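Local coordinates for protein integrase (Bovine immunodeficiency virus, PDB 3KKS) that forms the catalytic core of a retroviral integrase, the enzyme that probably joins reverse-transcribed viral DNA to host DNA, at residues 7-12 with 16-21; 29-34 with 45-50; 51-56 with 145-150; 107-112 with 120-125. One frame throughout, in Å; residues are numbered along the deposited sequence.

Contact 1 of 4, residues 7-12 with 16-21; sequences MDNTHW and IIWVAV
Two neighbouring antiparallel strands, 4-12 and 15-22, form a beta hairpin in which Asp-8 pairs with Val-19 and Thr-10 with Ile-17. Four backbone bonds define the register. Asp-8 N donates to Val-19 O at 2.9 Å, and Val-19 N returns to Asp-8 O at 2.7 Å. The pair Thr-10 N to Ile-17 O measures 2.8 Å, as does Ile-17 N to Thr-10 O. The hydroxyl OG1 of Thr-10 adds a longer bond to Ile-17 O, 3.2 Å, so this oxygen is gripped twice, from opposite faces of its carbonyl plane.

Strand 4-12 is the central strand of the five-stranded mixed sheet of an RNase H-like fold, with 15-22 beside it. Here Asp-8 brings its carboxylate close to that of Asp-60, consistent with the acidic cluster of that fold.

On the face carrying Met-7, Asn-9 and Trp-18, the indole leaves its strand with CG anti to the backbone N (chi1 -179°) and presents its edge to strand 4-12. Met-7 SD stands 3.7 Å from Trp-18 NE1, 83° off the normal of the five-membered ring, a Met-aromatic contact in the ring plane. Asn-9 OD1 meets the same edge, 3.3 Å from Trp-18 CD1. Both Asn-9 OD1 and Trp-18 NE1 are buried without a polar partner. On the reverse face Trp-12 CB packs against Ile-17 CD1 at 3.9 Å.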
loop_
_atom_site.group_PDB
_atom_site.type_symbol
_atom_site.label_atom_id
_atom_site.label_comp_id
_atom_site.label_asym_id
_atom_site.label_seq_id
_atom_site.Cartn_x
_atom_site.Cartn_y
_atom_site.Cartn_z
ATOM N N MET A 7 0.836 -5.189 -2.589
ATOM C CA MET A 7 0.227 -4.182 -3.429
ATOM C C MET A 7 -0.861 -4.734 -4.323
ATOM O O MET A 7 -0.831 -5.896 -4.718
ATOM C CB MET A 7 1.300 -3.528 -4.291
ATOM C CG MET A 7 2.106 -4.516 -5.106
ATOM S SD MET A 7 3.374 -3.719 -6.124
ATOM C CE MET A 7 4.152 -5.204 -6.852
ATOM N N ASP A 8 -1.814 -3.868 -4.643
ATOM C CA ASP A 8 -2.937 -4.208 -5.501
ATOM C C ASP A 8 -3.468 -2.915 -6.095
ATOM O O ASP A 8 -3.253 -1.829 -5.555
ATOM C CB ASP A 8 -4.063 -4.874 -4.699
ATOM C CG ASP A 8 -3.730 -6.293 -4.280
ATOM O OD1 ASP A 8 -3.578 -7.157 -5.179
ATOM O OD2 ASP A 8 -3.625 -6.547 -3.056
ATOM N N ASN A 9 -4.143 -3.042 -7.226
ATOM C CA ASN A 9 -4.750 -1.902 -7.874
ATOM C C ASN A 9 -6.223 -2.019 -7.560
ATOM O O ASN A 9 -6.769 -3.120 -7.545
ATOM C CB ASN A 9 -4.538 -1.956 -9.383
ATOM C CG ASN A 9 -3.115 -1.666 -9.768
ATOM O OD1 ASN A 9 -2.520 -0.706 -9.286
ATOM N ND2 ASN A 9 -2.556 -2.487 -10.646
ATOM N N THR A 10 -6.861 -0.894 -7.279
ATOM C CA THR A 10 -8.280 -0.918 -6.987
ATOM C C THR A 10 -8.932 0.215 -7.738
ATOM O O THR A 10 -8.261 1.033 -8.362
ATOM C CB THR A 10 -8.569 -0.719 -5.494
ATOM O OG1 THR A 10 -8.142 0.589 -5.098
ATOM C CG2 THR A 10 -7.842 -1.757 -4.673
ATOM N N HIS A 11 -10.250 0.257 -7.664
ATOM C CA HIS A 11 -11.009 1.295 -8.321
ATOM C C HIS A 11 -11.949 1.948 -7.346
ATOM O O HIS A 11 -12.552 1.308 -6.493
ATOM C CB HIS A 11 -11.825 0.721 -9.476
ATOM C CG HIS A 11 -10.996 0.065 -10.524
ATOM N ND1 HIS A 11 -10.690 0.668 -11.725
ATOM C CD2 HIS A 11 -10.354 -1.132 -10.529
ATOM C CE1 HIS A 11 -9.894 -0.121 -12.420
ATOM N NE2 HIS A 11 -9.675 -1.217 -11.720
ATOM N N TRP A 12 -12.053 3.251 -7.505
ATOM C CA TRP A 12 -12.922 4.099 -6.722
ATOM C C TRP A 12 -13.513 4.964 -7.824
ATOM O O TRP A 12 -12.863 5.887 -8.292
ATOM C CB TRP A 12 -12.092 4.929 -5.773
ATOM C CG TRP A 12 -12.934 5.863 -5.036
ATOM C CD1 TRP A 12 -12.974 7.207 -5.163
ATOM C CD2 TRP A 12 -13.852 5.511 -4.017
ATOM N NE1 TRP A 12 -13.865 7.732 -4.264
ATOM C CE2 TRP A 12 -14.419 6.710 -3.544
ATOM C CE3 TRP A 12 -14.249 4.295 -3.445
ATOM C CZ2 TRP A 12 -15.374 6.731 -2.524
ATOM C CZ3 TRP A 12 -15.208 4.310 -2.416
ATOM C CH2 TRP A 12 -15.752 5.527 -1.967
ATOM N N ILE A 16 -8.366 4.973 -10.813
ATOM C CA ILE A 16 -7.650 3.750 -10.466
ATOM C C ILE A 16 -6.718 4.111 -9.313
ATOM O O ILE A 16 -6.093 5.170 -9.329
ATOM C CB ILE A 16 -6.754 3.237 -11.619
ATOM C CG1 ILE A 16 -7.543 3.153 -12.931
ATOM C CG2 ILE A 16 -6.192 1.865 -11.256
ATOM C CD1 ILE A 16 -6.686 2.724 -14.121
ATOM N N ILE A 17 -6.603 3.239 -8.320
ATOM C CA ILE A 17 -5.731 3.542 -7.192
ATOM C C ILE A 17 -4.827 2.378 -6.803
ATOM O O ILE A 17 -5.307 1.303 -6.441
ATOM C CB ILE A 17 -6.561 3.960 -5.953
ATOM C CG1 ILE A 17 -7.286 5.277 -6.236
ATOM C CG2 ILE A 17 -5.651 4.115 -4.733
ATOM C CD1 ILE A 17 -8.329 5.641 -5.191
ATOM N N TRP A 18 -3.520 2.600 -6.907
ATOM C CA TRP A 18 -2.528 1.603 -6.526
ATOM C C TRP A 18 -2.476 1.653 -5.001
ATOM O O TRP A 18 -2.390 2.735 -4.422
ATOM C CB TRP A 18 -1.165 1.978 -7.088
ATOM C CG TRP A 18 -0.088 0.996 -6.769
ATOM C CD1 TRP A 18 0.139 -0.206 -7.387
ATOM C CD2 TRP A 18 0.943 1.139 -5.785
ATOM N NE1 TRP A 18 1.250 -0.809 -6.853
ATOM C CE2 TRP A 18 1.767 -0.003 -5.867
ATOM C CE3 TRP A 18 1.254 2.134 -4.841
ATOM C CZ2 TRP A 18 2.887 -0.189 -5.048
ATOM C CZ3 TRP A 18 2.377 1.950 -4.020
ATOM C CH2 TRP A 18 3.177 0.799 -4.135
ATOM N N VAL A 19 -2.515 0.492 -4.356
ATOM C CA VAL A 19 -2.504 0.421 -2.898
ATOM C C VAL A 19 -1.494 -0.570 -2.334
ATOM O O VAL A 19 -1.453 -1.731 -2.730
ATOM C CB VAL A 19 -3.906 0.018 -2.369
ATOM C CG1 VAL A 19 -3.880 -0.110 -0.842
ATOM C CG2 VAL A 19 -4.951 1.040 -2.807
ATOM N N ALA A 20 -0.682 -0.120 -1.386
ATOM C CA ALA A 20 0.291 -1.010 -0.763
ATOM C C ALA A 20 0.070 -1.002 0.740
ATOM O O ALA A 20 -0.116 0.054 1.341
ATOM C CB ALA A 20 1.728 -0.570 -1.092
ATOM N N VAL A 21 0.079 -2.186 1.348
ATOM C CA VAL A 21 -0.112 -2.295 2.784
ATOM C C VAL A 21 1.072 -2.991 3.427
ATOM O O VAL A 21 1.489 -4.062 2.976
ATOM C CB VAL A 21 -1.386 -3.096 3.132
ATOM C CG1 VAL A 21 -1.549 -3.181 4.656
ATOM C CG2 VAL A 21 -2.602 -2.437 2.490
#

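Contact 2 of 4, residues 29-34 with 45-50; sequences EAQVIP and ILQLIQ
The carboxamides of Gln-31 and Gln-47 are the flat groups that meet here, their planes 68° apart and their side chains crossing at about a right angle. Gln-31 NE2 comes within 3.4 Å of Gln-47 OE1, from a position well out of the plane of the Gln-47 carboxamide. The same nitrogen also lies 4.0 Å from Gln-47 CG, so it borders the aliphatic part of that side chain as well as its polar end. How the Gln-31 amide is turned is doubtful, since OE1 of Gln-31 as modelled is only 2.6 Å from the carbonyl oxygen of Ala-30, and both are acceptors. Gln-47 OE1 is hydrogen-bonded to Arg-51 NH2, one helical turn further on.

The carboxylate of Glu-29 is the third flat group. Its OE2 is hydrogen-bonded to Tyr-52 OH, and its OE1 receives a weak bond from Ala-30 N at 3.3 Å. The stem of Glu-29 makes the apolar half of the contact: Leu-48 CD1 lies 3.8 Å from Glu-29 CB and equally far from CG, the two side chains running antiparallel alongside one another. A chi1 of -167° swings the isobutyl group of Leu-48 out from the helix toward the strand. It is buried, and packs in addition on Trp-5, Trp-18 and Val-54.

Glu-29 and Gln-31 point to the helix and Ala-30, between them, away from it, so helix 38-51 lies over one face of strand 28-33, an outer strand of the sheet: the alpha/beta layering of the RNase H-like fold.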
loop_
_atom_site.group_PDB
_atom_site.type_symbol
_atom_site.label_atom_id
_atom_site.label_comp_id
_atom_site.label_asym_id
_atom_site.label_seq_id
_atom_site.Cartn_x
_atom_site.Cartn_y
_atom_site.Cartn_z
ATOM N N GLU A 29 -0.397 2.738 2.155
ATOM C CA GLU A 29 0.145 3.695 1.198
ATOM C C GLU A 29 -0.655 3.500 -0.077
ATOM O O GLU A 29 -0.925 2.367 -0.474
ATOM C CB GLU A 29 1.611 3.425 0.916
ATOM C CG GLU A 29 2.527 4.461 1.511
ATOM C CD GLU A 29 2.031 5.882 1.285
ATOM O OE1 GLU A 29 1.695 6.237 0.129
ATOM O OE2 GLU A 29 1.984 6.644 2.275
ATOM N N ALA A 30 -1.048 4.594 -0.712
ATOM C CA ALA A 30 -1.839 4.495 -1.933
ATOM C C ALA A 30 -1.526 5.668 -2.830
ATOM O O ALA A 30 -1.019 6.688 -2.367
ATOM C CB ALA A 30 -3.339 4.466 -1.597
ATOM N N GLN A 31 -1.847 5.528 -4.109
ATOM C CA GLN A 31 -1.557 6.581 -5.072
ATOM C C GLN A 31 -2.506 6.439 -6.251
ATOM O O GLN A 31 -2.736 5.329 -6.720
ATOM C CB GLN A 31 -0.120 6.416 -5.576
ATOM C CG GLN A 31 0.668 7.692 -5.722
ATOM C CD GLN A 31 1.368 8.095 -4.437
ATOM O OE1 GLN A 31 0.729 8.364 -3.421
ATOM N NE2 GLN A 31 2.691 8.140 -4.479
ATOM N N VAL A 32 -3.067 7.546 -6.723
ATOM C CA VAL A 32 -3.947 7.491 -7.888
ATOM C C VAL A 32 -3.050 7.337 -9.119
ATOM O O VAL A 32 -2.005 7.977 -9.198
ATOM C CB VAL A 32 -4.749 8.795 -8.077
ATOM C CG1 VAL A 32 -5.526 8.732 -9.392
ATOM C CG2 VAL A 32 -5.690 9.012 -6.916
ATOM N N ILE A 33 -3.442 6.502 -10.074
ATOM C CA ILE A 33 -2.635 6.340 -11.286
ATOM C C ILE A 33 -3.480 6.526 -12.562
ATOM O O ILE A 33 -4.670 6.204 -12.584
ATOM C CB ILE A 33 -1.928 4.967 -11.314
ATOM C CG1 ILE A 33 -2.945 3.844 -11.164
ATOM C CG2 ILE A 33 -0.890 4.892 -10.187
ATOM C CD1 ILE A 33 -2.331 2.487 -11.226
ATOM N N PRO A 34 -2.865 7.061 -13.635
ATOM C CA PRO A 34 -3.502 7.322 -14.932
ATOM C C PRO A 34 -4.113 6.100 -15.600
ATOM O O PRO A 34 -5.184 6.179 -16.202
ATOM C CB PRO A 34 -2.361 7.904 -15.764
ATOM C CG PRO A 34 -1.495 8.556 -14.755
ATOM C CD PRO A 34 -1.465 7.515 -13.661
ATOM N N ILE A 45 6.219 1.920 -7.042
ATOM C CA ILE A 45 7.205 1.189 -6.244
ATOM C C ILE A 45 8.392 2.087 -5.899
ATOM O O ILE A 45 8.894 2.051 -4.783
ATOM C CB ILE A 45 7.728 -0.061 -6.993
ATOM C CG1 ILE A 45 6.594 -1.071 -7.192
ATOM C CG2 ILE A 45 8.858 -0.709 -6.206
ATOM C CD1 ILE A 45 7.015 -2.299 -7.990
ATOM N N LEU A 46 8.844 2.884 -6.861
ATOM C CA LEU A 46 9.966 3.790 -6.623
ATOM C C LEU A 46 9.619 4.804 -5.540
ATOM O O LEU A 46 10.468 5.143 -4.713
ATOM C CB LEU A 46 10.372 4.494 -7.924
ATOM C CG LEU A 46 11.216 3.611 -8.863
ATOM C CD1 LEU A 46 11.337 4.249 -10.227
ATOM C CD2 LEU A 46 12.593 3.382 -8.263
ATOM N N GLN A 47 8.373 5.280 -5.544
ATOM C CA GLN A 47 7.898 6.229 -4.532
ATOM C C GLN A 47 7.855 5.542 -3.164
ATOM O O GLN A 47 8.241 6.116 -2.149
ATOM C CB GLN A 47 6.484 6.712 -4.861
ATOM C CG GLN A 47 6.357 7.734 -5.987
ATOM C CD GLN A 47 6.381 9.176 -5.488
ATOM O OE1 GLN A 47 5.786 9.499 -4.457
ATOM N NE2 GLN A 47 7.056 10.050 -6.230
ATOM N N LEU A 48 7.367 4.304 -3.147
ATOM C CA LEU A 48 7.266 3.541 -1.909
ATOM C C LEU A 48 8.648 3.287 -1.318
ATOM O O LEU A 48 8.868 3.472 -0.121
ATOM C CB LEU A 48 6.586 2.197 -2.168
ATOM C CG LEU A 48 6.145 1.467 -0.896
ATOM C CD1 LEU A 48 4.949 2.200 -0.276
ATOM C CD2 LEU A 48 5.773 0.038 -1.225
ATOM N N ILE A 49 9.571 2.863 -2.172
ATOM C CA ILE A 49 10.934 2.565 -1.752
ATOM C C ILE A 49 11.641 3.858 -1.342
ATOM O O ILE A 49 12.571 3.844 -0.544
ATOM C CB ILE A 49 11.694 1.833 -2.906
ATOM C CG1 ILE A 49 12.444 0.627 -2.351
ATOM C CG2 ILE A 49 12.631 2.794 -3.643
ATOM C CD1 ILE A 49 13.539 0.976 -1.371
ATOM N N GLN A 50 11.157 4.974 -1.873
ATOM C CA GLN A 50 11.695 6.306 -1.581
ATOM C C GLN A 50 11.329 6.746 -0.164
ATOM O O GLN A 50 12.160 7.275 0.574
ATOM C CB GLN A 50 11.113 7.312 -2.588
ATOM C CG GLN A 50 11.186 8.795 -2.197
ATOM C CD GLN A 50 10.204 9.662 -3.000
ATOM O OE1 GLN A 50 10.061 9.511 -4.224
ATOM N NE2 GLN A 50 9.528 10.578 -2.313
#

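Contact 3 of 4, residues 51-56 with 145-150; sequences RYTVLH and ESEHTK
This is a polar surface contact: Thr-53, in the loop that leads from helix 38-51 to strand 56-59, meets Glu-147 near the C-terminal end of helix 139-148. Thr-53 OG1 donates to Glu-147 OE2 at 2.8 Å, on the syn lone pair. Because that is the side of the other oxygen, OG1 also stands 2.9 Å from Glu-147 OE1, and the hydroxyl faces the mouth of the carboxylate. The Glu-147 side chain first heads off opposite its own amide nitrogen (chi1 -169°), then bends at chi2 (75°) to bring the carboxylate to the loop.

The same OE2 is met on its anti side by Lys-150 NZ at 2.6 Å, 27° out of the carboxylate plane, in a salt bridge within the segment 145-150. One oxygen thus holds two donors, while Lys-150 NZ itself stays 3.9 Å from Thr-53 OG1. Tyr-143 links the two sides again, since its hydroxyl is hydrogen-bonded to Thr-53 N and weakly to Glu-147 OE1.

With Lys-150 NZ on the anti side of OE2 and the Thr-53 hydroxyl donating on its syn side, Glu-147 is probably ionised, its charge largely balanced by Lys-150 at the exposed tail of the model.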
loop_
_atom_site.group_PDB
_atom_site.type_symbol
_atom_site.label_atom_id
_atom_site.label_comp_id
_atom_site.label_asym_id
_atom_site.label_seq_id
_atom_site.Cartn_x
_atom_site.Cartn_y
_atom_site.Cartn_z
ATOM N N ARG A 51 10.072 6.518 0.203
ATOM C CA ARG A 51 9.553 6.917 1.504
ATOM C C ARG A 51 9.693 5.897 2.636
ATOM O O ARG A 51 9.888 6.267 3.787
ATOM C CB ARG A 51 8.076 7.287 1.354
ATOM C CG ARG A 51 7.801 8.238 0.195
ATOM C CD ARG A 51 6.307 8.512 0.010
ATOM N NE ARG A 51 6.048 9.371 -1.148
ATOM C CZ ARG A 51 6.582 10.576 -1.318
ATOM N NH1 ARG A 51 7.404 11.071 -0.403
ATOM N NH2 ARG A 51 6.303 11.287 -2.404
ATOM N N TYR A 52 9.610 4.616 2.312
ATOM C CA TYR A 52 9.668 3.585 3.335
ATOM C C TYR A 52 10.735 2.530 3.080
ATOM O O TYR A 52 11.471 2.580 2.099
ATOM C CB TYR A 52 8.311 2.879 3.402
ATOM C CG TYR A 52 7.133 3.800 3.632
ATOM C CD1 TYR A 52 6.703 4.099 4.922
ATOM C CD2 TYR A 52 6.434 4.354 2.561
ATOM C CE1 TYR A 52 5.608 4.920 5.148
ATOM C CE2 TYR A 52 5.334 5.179 2.775
ATOM C CZ TYR A 52 4.928 5.456 4.073
ATOM O OH TYR A 52 3.843 6.262 4.309
ATOM N N THR A 53 10.795 1.565 3.987
ATOM C CA THR A 53 11.712 0.450 3.860
ATOM C C THR A 53 10.872 -0.671 3.264
ATOM O O THR A 53 9.827 -1.031 3.804
ATOM C CB THR A 53 12.242 0.001 5.226
ATOM O OG1 THR A 53 13.012 1.061 5.804
ATOM C CG2 THR A 53 13.109 -1.237 5.086
ATOM N N VAL A 54 11.314 -1.201 2.135
ATOM C CA VAL A 54 10.594 -2.272 1.475
ATOM C C VAL A 54 11.576 -3.393 1.205
ATOM O O VAL A 54 12.470 -3.257 0.369
ATOM C CB VAL A 54 10.003 -1.806 0.138
ATOM C CG1 VAL A 54 9.224 -2.939 -0.517
ATOM C CG2 VAL A 54 9.134 -0.596 0.364
ATOM N N LEU A 55 11.398 -4.501 1.914
ATOM C CA LEU A 55 12.276 -5.654 1.770
ATOM C C LEU A 55 11.659 -6.775 0.961
ATOM O O LEU A 55 12.368 -7.579 0.359
ATOM C CB LEU A 55 12.672 -6.169 3.154
ATOM C CG LEU A 55 13.955 -5.571 3.729
ATOM C CD1 LEU A 55 14.259 -4.224 3.098
ATOM C CD2 LEU A 55 13.816 -5.452 5.233
ATOM N N HIS A 56 10.337 -6.821 0.935
ATOM C CA HIS A 56 9.651 -7.869 0.211
ATOM C C HIS A 56 8.350 -7.313 -0.345
ATOM O O HIS A 56 7.588 -6.659 0.370
ATOM C CB HIS A 56 9.387 -9.045 1.166
ATOM C CG HIS A 56 8.833 -10.265 0.499
ATOM N ND1 HIS A 56 8.927 -11.520 1.061
ATOM C CD2 HIS A 56 8.163 -10.424 -0.669
ATOM C CE1 HIS A 56 8.340 -12.399 0.268
ATOM N NE2 HIS A 56 7.868 -11.759 -0.788
ATOM N N GLU A 145 8.202 2.342 14.784
ATOM C CA GLU A 145 8.891 1.581 15.813
ATOM C C GLU A 145 9.675 0.435 15.197
ATOM O O GLU A 145 10.833 0.218 15.549
ATOM C CB GLU A 145 7.893 1.047 16.837
ATOM C CG GLU A 145 8.542 0.425 18.059
ATOM C CD GLU A 145 9.511 1.371 18.741
ATOM O OE1 GLU A 145 9.145 2.547 18.942
ATOM O OE2 GLU A 145 10.635 0.937 19.077
ATOM N N SER A 146 9.054 -0.296 14.277
ATOM C CA SER A 146 9.737 -1.410 13.625
ATOM C C SER A 146 10.962 -0.862 12.893
ATOM O O SER A 146 11.979 -1.533 12.761
ATOM C CB SER A 146 8.799 -2.107 12.632
ATOM O OG SER A 146 8.486 -1.263 11.534
ATOM N N GLU A 147 10.853 0.378 12.436
ATOM C CA GLU A 147 11.937 1.038 11.725
ATOM C C GLU A 147 13.058 1.340 12.727
ATOM O O GLU A 147 14.227 1.032 12.489
ATOM C CB GLU A 147 11.402 2.330 11.092
ATOM C CG GLU A 147 12.327 3.002 10.091
ATOM C CD GLU A 147 12.392 2.283 8.755
ATOM O OE1 GLU A 147 11.560 2.579 7.868
ATOM O OE2 GLU A 147 13.280 1.417 8.605
ATOM N N HIS A 148 12.689 1.926 13.860
ATOM C CA HIS A 148 13.642 2.272 14.906
ATOM C C HIS A 148 14.456 1.083 15.426
ATOM O O HIS A 148 15.666 1.197 15.646
ATOM C CB HIS A 148 12.913 2.919 16.082
ATOM C CG HIS A 148 13.790 3.171 17.266
ATOM N ND1 HIS A 148 14.778 4.132 17.271
ATOM C CD2 HIS A 148 13.849 2.566 18.478
ATOM C CE1 HIS A 148 15.407 4.109 18.433
ATOM N NE2 HIS A 148 14.862 3.168 19.181
ATOM N N THR A 149 13.799 -0.055 15.631
ATOM C CA THR A 149 14.492 -1.230 16.142
ATOM C C THR A 149 15.433 -1.804 15.103
ATOM O O THR A 149 16.292 -2.632 15.398
ATOM C CB THR A 149 13.509 -2.323 16.556
ATOM O OG1 THR A 149 12.758 -2.751 15.413
ATOM C CG2 THR A 149 12.567 -1.795 17.613
ATOM N N LYS A 150 15.268 -1.359 13.872
ATOM C CA LYS A 150 16.120 -1.847 12.822
ATOM C C LYS A 150 17.208 -0.831 12.524
ATOM O O LYS A 150 18.352 -1.262 12.299
ATOM C CB LYS A 150 15.314 -2.098 11.569
ATOM C CG LYS A 150 16.163 -1.883 10.366
ATOM C CD LYS A 150 15.323 -1.523 9.196
ATOM C CE LYS A 150 16.098 -0.607 8.281
ATOM N NZ LYS A 150 15.767 0.821 8.528
#

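Contact 4 of 4, residues 107-112 with 120-125; sequences AAYQGD and LSLALV
The carbonyl oxygen of Tyr-109 takes the backbone bond from Asp-112 N at 2.8 Å, and the same tyrosine sends its ring across to Leu-122 and Ala-123.

No hydrogen bond crosses the contact; the ring packs on side chain and backbone. Leu-122 CB stands 3.9 Å from the centroid of the Tyr-109 ring and 12° off the ring normal, a CH-pi contact over the centre of one face. The side chains of Tyr-109 and Leu-122 run roughly perpendicular to one another, and Leu-122 CD1 reaches Tyr-109 CD1 at 4.0 Å.

Helices 89-109 and 116-129, successive in the chain, are brought together here near the short link between them. A chi1 of -64° turns the Tyr-109 ring away from its own carbonyl and lays it along the backbone of the second helix: CE2 lies 3.5 Å from Leu-122 O, and CD2 lies 3.7 Å from Ala-123 N. Ala-123 CB is 4.2 Å from Tyr-109 CD2, and this buried methyl also packs on Leu-102, Arg-105 and Leu-106 of the first helix. Leu-122, by contrast, is exposed, and a glycerol, probably from the crystallisation liquor, lies about 4 Å from its side chain.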
loop_
_atom_site.group_PDB
_atom_site.type_symbol
_atom_site.label_atom_id
_atom_site.label_comp_id
_atom_site.label_asym_id
_atom_site.label_seq_id
_atom_site.Cartn_x
_atom_site.Cartn_y
_atom_site.Cartn_z
ATOM N N ALA A 107 -15.070 7.322 0.965
ATOM C CA ALA A 107 -16.472 7.703 0.866
ATOM C C ALA A 107 -16.742 8.935 1.714
ATOM O O ALA A 107 -17.571 9.770 1.364
ATOM C CB ALA A 107 -17.363 6.562 1.321
ATOM N N ALA A 108 -16.044 9.057 2.834
ATOM C CA ALA A 108 -16.258 10.201 3.702
ATOM C C ALA A 108 -15.622 11.489 3.195
ATOM O O ALA A 108 -16.284 12.521 3.109
ATOM C CB ALA A 108 -15.753 9.890 5.105
ATOM N N TYR A 109 -14.346 11.430 2.832
ATOM C CA TYR A 109 -13.638 12.625 2.402
ATOM C C TYR A 109 -13.867 13.170 0.994
ATOM O O TYR A 109 -13.642 14.352 0.761
ATOM C CB TYR A 109 -12.140 12.425 2.636
ATOM C CG TYR A 109 -11.770 12.264 4.100
ATOM C CD1 TYR A 109 -12.063 13.266 5.033
ATOM C CD2 TYR A 109 -11.109 11.124 4.551
ATOM C CE1 TYR A 109 -11.698 13.134 6.377
ATOM C CE2 TYR A 109 -10.744 10.982 5.891
ATOM C CZ TYR A 109 -11.036 11.989 6.797
ATOM O OH TYR A 109 -10.653 11.855 8.116
ATOM N N GLN A 110 -14.319 12.334 0.063
ATOM C CA GLN A 110 -14.526 12.792 -1.306
ATOM C C GLN A 110 -15.457 13.999 -1.393
ATOM O O GLN A 110 -15.262 14.884 -2.224
ATOM C CB GLN A 110 -15.070 11.653 -2.178
ATOM C CG GLN A 110 -16.404 11.093 -1.725
ATOM C CD GLN A 110 -16.979 10.099 -2.713
ATOM O OE1 GLN A 110 -17.997 9.460 -2.447
ATOM N NE2 GLN A 110 -16.328 9.960 -3.864
ATOM N N GLY A 111 -16.463 14.034 -0.531
ATOM C CA GLY A 111 -17.388 15.150 -0.539
ATOM C C GLY A 111 -16.827 16.400 0.116
ATOM O O GLY A 111 -17.454 17.454 0.070
ATOM N N ASP A 112 -15.647 16.298 0.725
ATOM C CA ASP A 112 -15.040 17.458 1.389
ATOM C C ASP A 112 -13.910 18.079 0.556
ATOM O O ASP A 112 -13.403 19.154 0.896
ATOM C CB ASP A 112 -14.445 17.061 2.749
ATOM C CG ASP A 112 -15.471 16.502 3.712
ATOM O OD1 ASP A 112 -15.055 15.832 4.678
ATOM O OD2 ASP A 112 -16.682 16.728 3.530
ATOM N N LEU A 120 -7.835 11.087 -1.024
ATOM C CA LEU A 120 -7.031 9.897 -0.738
ATOM C C LEU A 120 -5.986 10.188 0.349
ATOM O O LEU A 120 -5.753 9.376 1.243
ATOM C CB LEU A 120 -6.339 9.393 -2.022
ATOM C CG LEU A 120 -5.427 8.166 -1.840
ATOM C CD1 LEU A 120 -6.222 7.022 -1.221
ATOM C CD2 LEU A 120 -4.840 7.730 -3.180
ATOM N N SER A 121 -5.353 11.351 0.263
ATOM C CA SER A 121 -4.366 11.758 1.257
ATOM C C SER A 121 -4.995 11.803 2.649
ATOM O O SER A 121 -4.438 11.281 3.613
ATOM C CB SER A 121 -3.806 13.144 0.916
ATOM O OG SER A 121 -2.867 13.067 -0.138
ATOM N N LEU A 122 -6.155 12.437 2.762
ATOM C CA LEU A 122 -6.816 12.523 4.061
ATOM C C LEU A 122 -7.255 11.145 4.547
ATOM O O LEU A 122 -7.240 10.872 5.745
ATOM C CB LEU A 122 -8.028 13.446 3.989
ATOM C CG LEU A 122 -7.778 14.941 3.783
ATOM C CD1 LEU A 122 -9.131 15.644 3.720
ATOM C CD2 LEU A 122 -6.950 15.512 4.921
ATOM N N ALA A 123 -7.655 10.284 3.616
ATOM C CA ALA A 123 -8.083 8.940 3.976
ATOM C C ALA A 123 -6.903 8.146 4.544
ATOM O O ALA A 123 -7.082 7.337 5.455
ATOM C CB ALA A 123 -8.659 8.221 2.760
ATOM N N LEU A 124 -5.701 8.385 4.011
ATOM C CA LEU A 124 -4.504 7.678 4.467
ATOM C C LEU A 124 -4.018 8.191 5.818
ATOM O O LEU A 124 -3.550 7.423 6.650
ATOM C CB LEU A 124 -3.384 7.804 3.426
ATOM C CG LEU A 124 -3.679 7.065 2.115
ATOM C CD1 LEU A 124 -2.745 7.531 1.006
ATOM C CD2 LEU A 124 -3.532 5.563 2.354
ATOM N N VAL A 125 -4.108 9.498 6.015
ATOM C CA VAL A 125 -3.712 10.123 7.264
ATOM C C VAL A 125 -4.599 9.576 8.388
ATOM O O VAL A 125 -4.137 9.313 9.501
ATOM C CB VAL A 125 -3.909 11.640 7.173
ATOM C CG1 VAL A 125 -3.875 12.261 8.556
ATOM C CG2 VAL A 125 -2.832 12.233 6.288
#

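From the N terminus, contact 1 closes the tight hairpin of strands 4-12 and 15-22. Contact 2 follows in series, closing the excursion from strand 28-33 to helix 38-51. It shares the sheet with contact 1, through backbone bonds such as Ala-20 N to Glu-29 O. Contact 3 begins where that helix ends and closes the longest loop, bringing helix 139-148 back to segment 51-56; the hydroxyl of Tyr-52 joins it to contact 2. Contact 4 is nested inside this loop without touching contact 3. Its helices instead lie against the sheet, Ala-107 on Trp-12 of contact 1 and Leu-120 on Ala-30 of contact 2. No two contacts cross along the chain.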